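Local coordinates for CRISPR-associated protein, Cse2 family (Thermobifida fusca, PDB 4H79) that probably serves as the small Cse2 (CasB) subunit of the type I-E CRISPR Cascade complex and binds nucleic acid through its surface, at residues A84-S87 with A88-A91; T143-A146 with L147-L151; G168-A171 with D172-Y175; V186-A189 with W190-F194. All blocks are in the same frame, centred on the assembly; numbering follows the deposited sequence.

Interaction 1. Residues A84-S87 with A88-A91; sequences AENS and AHIA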
# COMPACT_ATOMS: atom_id res chain seq x y z
N ALA A 84 -6.12 -11.21 -4.25
CA ALA A 84 -4.79 -11.16 -3.63
C ALA A 84 -3.73 -10.66 -4.59
O ALA A 84 -2.88 -9.84 -4.20
CB ALA A 84 -4.41 -12.54 -3.12
N GLU A 85 -3.77 -11.14 -5.84
CA GLU A 85 -2.84 -10.65 -6.88
C GLU A 85 -3.05 -9.16 -7.15
O GLU A 85 -2.09 -8.36 -7.23
CB GLU A 85 -3.04 -11.41 -8.17
CG GLU A 85 -2.55 -12.84 -8.16
CD GLU A 85 -2.83 -13.56 -9.47
OE1 GLU A 85 -3.74 -13.17 -10.25
OE2 GLU A 85 -2.15 -14.55 -9.75
N ASN A 86 -4.32 -8.77 -7.28
CA ASN A 86 -4.64 -7.36 -7.43
C ASN A 86 -4.21 -6.46 -6.23
O ASN A 86 -3.69 -5.33 -6.40
CB ASN A 86 -6.12 -7.19 -7.77
CG ASN A 86 -6.43 -5.79 -8.28
OD1 ASN A 86 -5.61 -5.14 -8.99
ND2 ASN A 86 -7.60 -5.30 -7.91
N SER A 87 -4.40 -6.97 -5.03
CA SER A 87 -3.95 -6.27 -3.82
C SER A 87 -2.45 -6.06 -3.81
O SER A 87 -2.01 -4.96 -3.45
CB SER A 87 -4.40 -7.01 -2.56
OG SER A 87 -5.82 -7.12 -2.55
N ALA A 88 -1.68 -7.10 -4.15
CA ALA A 88 -0.21 -6.98 -4.27
C ALA A 88 0.16 -5.99 -5.36
O ALA A 88 1.08 -5.14 -5.19
CB ALA A 88 0.43 -8.33 -4.61
N HIS A 89 -0.55 -6.07 -6.47
CA HIS A 89 -0.29 -5.13 -7.60
C HIS A 89 -0.53 -3.67 -7.20
O HIS A 89 0.32 -2.74 -7.49
CB HIS A 89 -1.22 -5.52 -8.77
CG HIS A 89 -1.06 -4.64 -9.98
ND1 HIS A 89 0.14 -4.10 -10.32
CD2 HIS A 89 -1.97 -4.20 -10.92
CE1 HIS A 89 0.00 -3.37 -11.42
NE2 HIS A 89 -1.29 -3.43 -11.81
N ILE A 90 -1.67 -3.41 -6.52
CA ILE A 90 -1.95 -2.03 -6.05
C ILE A 90 -0.87 -1.56 -5.04
O ILE A 90 -0.38 -0.41 -5.13
CB ILE A 90 -3.38 -1.92 -5.40
CG1 ILE A 90 -4.45 -2.24 -6.46
CG2 ILE A 90 -3.59 -0.55 -4.76
CD1 ILE A 90 -5.84 -2.54 -5.89
N ALA A 91 -0.55 -2.43 -4.07
CA ALA A 91 0.44 -2.03 -3.06
C ALA A 91 1.78 -1.68 -3.70
O ALA A 91 2.41 -0.66 -3.30
CB ALA A 91 0.61 -3.13 -2.00

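Interaction 2. Residues T143-A146 with L147-L151; sequences TYKA and LAQRL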
# COMPACT_ATOMS: atom_id res chain seq x y z
N THR A 143 -15.33 -0.08 -5.52
CA THR A 143 -14.51 -0.99 -6.35
C THR A 143 -13.03 -0.85 -6.00
O THR A 143 -12.57 0.18 -5.45
CB THR A 143 -14.65 -0.66 -7.86
OG1 THR A 143 -14.13 0.66 -8.09
CG2 THR A 143 -16.14 -0.72 -8.36
N TYR A 144 -12.25 -1.88 -6.35
CA TYR A 144 -10.79 -1.82 -6.14
C TYR A 144 -10.15 -0.72 -6.95
O TYR A 144 -9.19 -0.11 -6.51
CB TYR A 144 -10.11 -3.14 -6.45
CG TYR A 144 -10.14 -4.04 -5.27
CD1 TYR A 144 -9.11 -3.96 -4.32
CD2 TYR A 144 -11.19 -4.93 -5.07
CE1 TYR A 144 -9.12 -4.76 -3.20
CE2 TYR A 144 -11.21 -5.73 -3.93
CZ TYR A 144 -10.18 -5.65 -3.00
OH TYR A 144 -10.16 -6.42 -1.84
N LYS A 145 -10.66 -0.49 -8.17
CA LYS A 145 -10.17 0.66 -8.97
C LYS A 145 -10.32 2.01 -8.22
O LYS A 145 -9.41 2.85 -8.23
CB LYS A 145 -10.88 0.70 -10.33
CG LYS A 145 -10.59 1.94 -11.15
CD LYS A 145 -10.56 1.60 -12.64
CE LYS A 145 -11.50 2.51 -13.40
NZ LYS A 145 -10.97 2.97 -14.71
N ALA A 146 -11.48 2.23 -7.59
CA ALA A 146 -11.72 3.48 -6.88
C ALA A 146 -10.86 3.52 -5.63
O ALA A 146 -10.32 4.58 -5.29
CB ALA A 146 -13.21 3.63 -6.52
N LEU A 147 -10.73 2.38 -4.96
CA LEU A 147 -9.93 2.28 -3.76
C LEU A 147 -8.46 2.63 -4.09
O LEU A 147 -7.83 3.42 -3.36
CB LEU A 147 -10.00 0.88 -3.15
CG LEU A 147 -9.14 0.60 -1.90
CD1 LEU A 147 -9.42 1.61 -0.77
CD2 LEU A 147 -9.37 -0.87 -1.45
N ALA A 148 -7.93 2.05 -5.18
CA ALA A 148 -6.55 2.36 -5.60
C ALA A 148 -6.38 3.83 -5.93
O ALA A 148 -5.36 4.41 -5.57
CB ALA A 148 -6.13 1.49 -6.81
N GLN A 149 -7.35 4.43 -6.67
CA GLN A 149 -7.26 5.88 -7.08
C GLN A 149 -7.26 6.76 -5.82
O GLN A 149 -6.51 7.73 -5.74
CB GLN A 149 -8.41 6.33 -7.99
CG GLN A 149 -8.31 5.74 -9.40
CD GLN A 149 -9.60 5.78 -10.25
OE1 GLN A 149 -10.70 5.87 -9.73
NE2 GLN A 149 -9.44 5.67 -11.56
N ARG A 150 -8.14 6.41 -4.85
CA ARG A 150 -8.25 7.21 -3.60
C ARG A 150 -6.98 7.05 -2.79
O ARG A 150 -6.49 8.03 -2.22
CB ARG A 150 -9.51 6.91 -2.79
CG ARG A 150 -10.75 7.43 -3.54
CD ARG A 150 -12.00 6.81 -2.93
NE ARG A 150 -13.18 7.16 -3.72
CZ ARG A 150 -14.42 7.01 -3.29
NH1 ARG A 150 -14.65 6.50 -2.07
NH2 ARG A 150 -15.43 7.34 -4.09
N LEU A 151 -6.45 5.84 -2.70
CA LEU A 151 -5.19 5.66 -1.96
C LEU A 151 -4.03 6.43 -2.62
O LEU A 151 -3.12 6.92 -1.97
CB LEU A 151 -4.83 4.16 -1.88
CG LEU A 151 -5.65 3.42 -0.78
CD1 LEU A 151 -5.54 1.89 -0.92
CD2 LEU A 151 -5.33 3.94 0.65

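Interaction 3. Residues G168-A171 with D172-Y175; sequences GLLA and DQLY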
# COMPACT_ATOMS: atom_id res chain seq x y z
N GLY A 168 3.55 -4.04 3.52
CA GLY A 168 3.07 -5.45 3.88
C GLY A 168 1.71 -5.37 4.56
O GLY A 168 0.74 -6.08 4.20
N LEU A 169 1.63 -4.47 5.55
CA LEU A 169 0.34 -4.29 6.23
C LEU A 169 -0.74 -3.79 5.26
O LEU A 169 -1.88 -4.31 5.23
CB LEU A 169 0.45 -3.37 7.43
CG LEU A 169 -0.84 -3.03 8.20
CD1 LEU A 169 -1.64 -4.30 8.68
CD2 LEU A 169 -0.56 -2.07 9.38
N LEU A 170 -0.36 -2.80 4.42
CA LEU A 170 -1.35 -2.25 3.50
C LEU A 170 -1.89 -3.31 2.52
O LEU A 170 -3.11 -3.35 2.24
CB LEU A 170 -0.76 -1.07 2.75
CG LEU A 170 -1.77 -0.27 1.93
CD1 LEU A 170 -2.75 0.47 2.85
CD2 LEU A 170 -1.00 0.66 0.94
N ALA A 171 -0.98 -4.18 2.01
CA ALA A 171 -1.37 -5.24 1.10
C ALA A 171 -2.38 -6.16 1.78
O ALA A 171 -3.42 -6.54 1.17
CB ALA A 171 -0.13 -6.03 0.59
N ASP A 172 -2.10 -6.54 3.03
CA ASP A 172 -3.06 -7.35 3.79
C ASP A 172 -4.45 -6.74 3.85
O ASP A 172 -5.48 -7.44 3.67
CB ASP A 172 -2.58 -7.64 5.20
CG ASP A 172 -1.68 -8.89 5.25
OD1 ASP A 172 -1.57 -9.65 4.24
OD2 ASP A 172 -1.09 -9.11 6.31
N GLN A 173 -4.47 -5.44 4.10
CA GLN A 173 -5.72 -4.70 4.32
C GLN A 173 -6.46 -4.56 2.98
O GLN A 173 -7.71 -4.73 2.94
CB GLN A 173 -5.43 -3.30 4.95
CG GLN A 173 -4.93 -3.40 6.37
CD GLN A 173 -4.62 -2.09 6.96
OE1 GLN A 173 -4.22 -1.13 6.26
NE2 GLN A 173 -4.82 -1.99 8.28
N LEU A 174 -5.70 -4.29 1.90
CA LEU A 174 -6.25 -4.30 0.55
C LEU A 174 -6.99 -5.65 0.27
O LEU A 174 -8.14 -5.64 -0.18
CB LEU A 174 -5.17 -4.04 -0.50
CG LEU A 174 -4.77 -2.55 -0.65
CD1 LEU A 174 -3.47 -2.33 -1.41
CD2 LEU A 174 -5.84 -1.76 -1.39
N TYR A 175 -6.33 -6.79 0.55
CA TYR A 175 -6.93 -8.11 0.41
C TYR A 175 -8.15 -8.25 1.34
O TYR A 175 -9.23 -8.66 0.91
CB TYR A 175 -5.86 -9.23 0.65
CG TYR A 175 -6.30 -10.61 0.53
CD1 TYR A 175 -6.93 -11.05 -0.64
CD2 TYR A 175 -6.07 -11.57 1.57
CE1 TYR A 175 -7.33 -12.37 -0.77
CE2 TYR A 175 -6.49 -12.87 1.42
CZ TYR A 175 -7.08 -13.25 0.23
OH TYR A 175 -7.48 -14.48 0.09

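Interaction 4. Residues V186-A189 with W190-F194; sequences VRTA and WGRGF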
# COMPACT_ATOMS: atom_id res chain seq x y z
N VAL A 186 -11.03 -3.01 8.33
CA VAL A 186 -9.97 -2.11 7.84
C VAL A 186 -10.24 -0.63 8.13
O VAL A 186 -9.36 0.11 8.60
CB VAL A 186 -9.69 -2.32 6.33
CG1 VAL A 186 -8.68 -1.26 5.85
CG2 VAL A 186 -9.15 -3.77 6.13
N ARG A 187 -11.46 -0.16 7.84
CA ARG A 187 -11.86 1.23 8.21
C ARG A 187 -11.66 1.48 9.71
O ARG A 187 -11.14 2.58 10.13
CB ARG A 187 -13.33 1.47 7.85
CG ARG A 187 -13.56 1.68 6.36
CD ARG A 187 -14.97 2.27 6.12
NE ARG A 187 -16.10 1.40 6.60
CZ ARG A 187 -16.61 0.41 5.90
NH1 ARG A 187 -16.12 0.15 4.68
NH2 ARG A 187 -17.60 -0.32 6.38
N THR A 188 -12.04 0.50 10.53
CA THR A 188 -11.88 0.64 12.00
C THR A 188 -10.39 0.75 12.36
O THR A 188 -9.99 1.61 13.15
CB THR A 188 -12.53 -0.54 12.74
OG1 THR A 188 -13.93 -0.56 12.43
CG2 THR A 188 -12.36 -0.40 14.28
N ALA A 189 -9.55 -0.08 11.76
CA ALA A 189 -8.08 0.01 12.04
C ALA A 189 -7.49 1.38 11.62
O ALA A 189 -6.64 2.00 12.32
CB ALA A 189 -7.31 -1.17 11.38
N TRP A 190 -7.95 1.88 10.46
CA TRP A 190 -7.47 3.19 9.98
C TRP A 190 -7.95 4.31 10.89
O TRP A 190 -7.19 5.23 11.21
CB TRP A 190 -7.94 3.47 8.57
CG TRP A 190 -7.30 2.61 7.50
CD1 TRP A 190 -6.24 1.73 7.64
CD2 TRP A 190 -7.68 2.53 6.08
NE1 TRP A 190 -5.92 1.13 6.44
CE2 TRP A 190 -6.75 1.57 5.46
CE3 TRP A 190 -8.66 3.14 5.30
CZ2 TRP A 190 -6.82 1.23 4.11
CZ3 TRP A 190 -8.73 2.79 3.95
CH2 TRP A 190 -7.82 1.85 3.37
N GLY A 191 -9.24 4.26 11.29
CA GLY A 191 -9.85 5.21 12.23
C GLY A 191 -9.08 5.27 13.53
O GLY A 191 -8.71 6.37 13.98
N ARG A 192 -8.82 4.10 14.12
CA ARG A 192 -8.07 3.99 15.37
C ARG A 192 -6.66 4.56 15.21
O ARG A 192 -6.20 5.33 16.07
CB ARG A 192 -8.02 2.52 15.83
CG ARG A 192 -7.98 2.30 17.34
CD ARG A 192 -8.21 0.84 17.74
NE ARG A 192 -7.41 -0.08 16.91
CZ ARG A 192 -7.90 -1.01 16.07
NH1 ARG A 192 -7.03 -1.74 15.36
NH2 ARG A 192 -9.22 -1.23 15.94
N GLY A 193 -5.96 4.23 14.13
CA GLY A 193 -4.60 4.71 13.96
C GLY A 193 -4.56 6.20 13.76
O GLY A 193 -3.65 6.88 14.23
N PHE A 194 -5.56 6.75 13.09
CA PHE A 194 -5.61 8.21 12.90
C PHE A 194 -5.70 8.99 14.26
O PHE A 194 -5.06 10.05 14.47
CB PHE A 194 -6.83 8.51 12.04
CG PHE A 194 -6.99 9.98 11.70
CD1 PHE A 194 -7.80 10.85 12.51
CD2 PHE A 194 -6.35 10.51 10.59
CE1 PHE A 194 -7.95 12.21 12.18
CE2 PHE A 194 -6.51 11.84 10.24
CZ PHE A 194 -7.31 12.71 11.04

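Interaction 1. Residues A84-S87 with A88-A91
N86 and I90, four residues apart on helix 80-99, meet through both backbone and side chain. The N-H of I90 gives a hydrogen bond of 2.8 Å from N to the carbonyl O of N86, and the carboxamide of N86 lies obliquely across the ethyl arm of I90, with ND2 3.8 Å from CD1. The carboxamide of N86 is brought there by its first torsion, which sets CG opposite the backbone N (chi1 -165°); its polar end makes a van der Waals contact with I90, since a methyl group can neither donate nor accept. The other three bonds across the contact follow the same pattern: A88 N to A84 O, H89 N to E85 O and A91 N to S87 O, all of 2.9 to 3.0 Å. This is the regular i to i+4 hydrogen bonding of an alpha-helix, running through the interior of an all-helical Cse2-family protein. A84 and A88, with their small side chains, pack on helix 16-33: A84 on W16 and V17, A88 on V21. A buried serine needs a partner for its hydroxyl, and S87 OG finds one a turn back, at the carbonyl O of V83. E85, on a partly exposed side, places its carboxylate OE2 in a hydrogen bond with the hydroxyl of Y70. The imidazole of H89 has OD1 of N86 near its plane, at the ring edge, 4.2 Å from the carbon CD2, while H89 CB rests 3.3 Å from E85 O.

Interaction 2. Residues T143-A146 with L147-L151
Y144 overlaps L147 one turn further on, its ring atom CD1 lying 4.2 Å from the methyl CD2 of the leucine. The contact forms the first turns of helix 144-160, and T143 is its N-cap: the side-chain oxygen OG1 accepts from A146 N at 3.1 Å, with an N-H...O angle of 157°. Threonine suits this place because a short hydroxyl side chain can turn back to an amide N-H that has no carbonyl a turn earlier to bind. Its chi1 of 64° carries OG1 round to that N-H, and T143 O takes the next one, from L147 N, at 2.9 Å. From there the regular i to i+4 bonds run on, A148 N to Y144 O and Q149 N to K145 O.

The two faces of the helix differ in character. L147 is buried against F177, V138 and L174. Tyrosine suits position Y144 because its ring packs beside L147 while its hydroxyl reaches the carbonyl O of L174 on helix 167-176. K145 and Q149 are exposed, and long polar chains suit that side: K145 passes obliquely by the amide of Q149, CG to NE2 3.9 Å. R150, extended from CG to NE, runs past the carbonyl that its own backbone N binds, with its CG 3.4 Å from A146 O.

Interaction 3. Residues G168-A171 with D172-Y175
The carboxamide of Q173 is the flat group at the centre of this contact, and two leucines from the preceding turn meet it from different directions. L169 covers one face, its CG and CD1 both standing over the amide and CD1 lying 4.0 Å from NE2. L170 comes instead close to the amide plane, beyond OE1, which its CD1 approaches equally near; the side chains of L170 and Q173 meet at about a right angle. All of this lies on helix 167-176 of the Cse2 fold, a short alpha-helix, most of whose residues here are buried, in which four i to i+4 bonds tie the two turns together. One of them joins Q173 N to L169 O at 3.0 Å.

Q173 has CG opposite the carbonyl carbon, beside the backbone N (chi1 -69°), and is extended beyond it, which carries the amide back along the leucines to where OE1 accepts from W190 NE1 of helix 180-195. A glutamine suits a buried site that must offer an acceptor without a charge, and its aliphatic part packs against L169. A leucine in its place would probably leave the indole N-H of W190 without its acceptor in a buried setting.

D172, on another side, is fixed by OD1, which accepts from the hydroxyl of T15 and from the backbone N of G18. L174 packs on S87 and I90 of helix 80-99 and on L147 and L151 of helix 144-160, and its CD1 touches CG of L170 at 4.3 Å. The last bond of the set runs from Y175 N to A171 O at 3.0 Å, with an N-H...O angle of 171°.

Interaction 4. Residues V186-A189 with W190-F194
V186 and W190 lie side by side on helix 180-195, pointing the same way, with the methyl CG1 of the valine over one face of the indole. CG1 stands 3.8 Å from the centroid of the six-membered ring, a CH-pi contact of the i to i+4 kind within an alpha-helix, and comes to 3.4 Å from CE2. The methyl reaches the ring because chi1 of V186 (174°) puts CG1 opposite the backbone N. V186 O also lies over one face of the indole, 3.4 Å from CG, while accepting from W190 N. The pyrrole N-H is satisfied by OE1 of Q173, so tryptophan serves both as a broad apolar plate and as a donor. A phenylalanine here would probably leave Q173 OE1 without that donor and give V186 a smaller surface to cover.

On the exposed side R192 crosses T188 obliquely, and its chain, bent at chi3 (46°), lays one face of the guanidinium over A189 CA and T188 O. T188 OG1 bonds to Q184 O, and its methyl CG2 touches NH2 of R192 at 3.6 Å.

How the interactions relate
Along the chain the four contacts come in series, on helices 80-99, 144-160, 167-176 and 180-195, all of them parts of the Cse2 fold. Interactions 1, 2 and 3 gather closely: the centres of 1 and 3 are about 8 Å apart, and that of 2 lies about 12 to 13 Å from both. L174 is the shared piece, packing on I90 of interaction 1 and on L147 and L151 of interaction 2. Interaction 4 lies further out, about 20 Å from interaction 1 between centres, without touching it. Its helix 180-195 joins this all-helical bundle mainly through helix 167-176 of interaction 3, and also packs on helices 114-119 and 129-138.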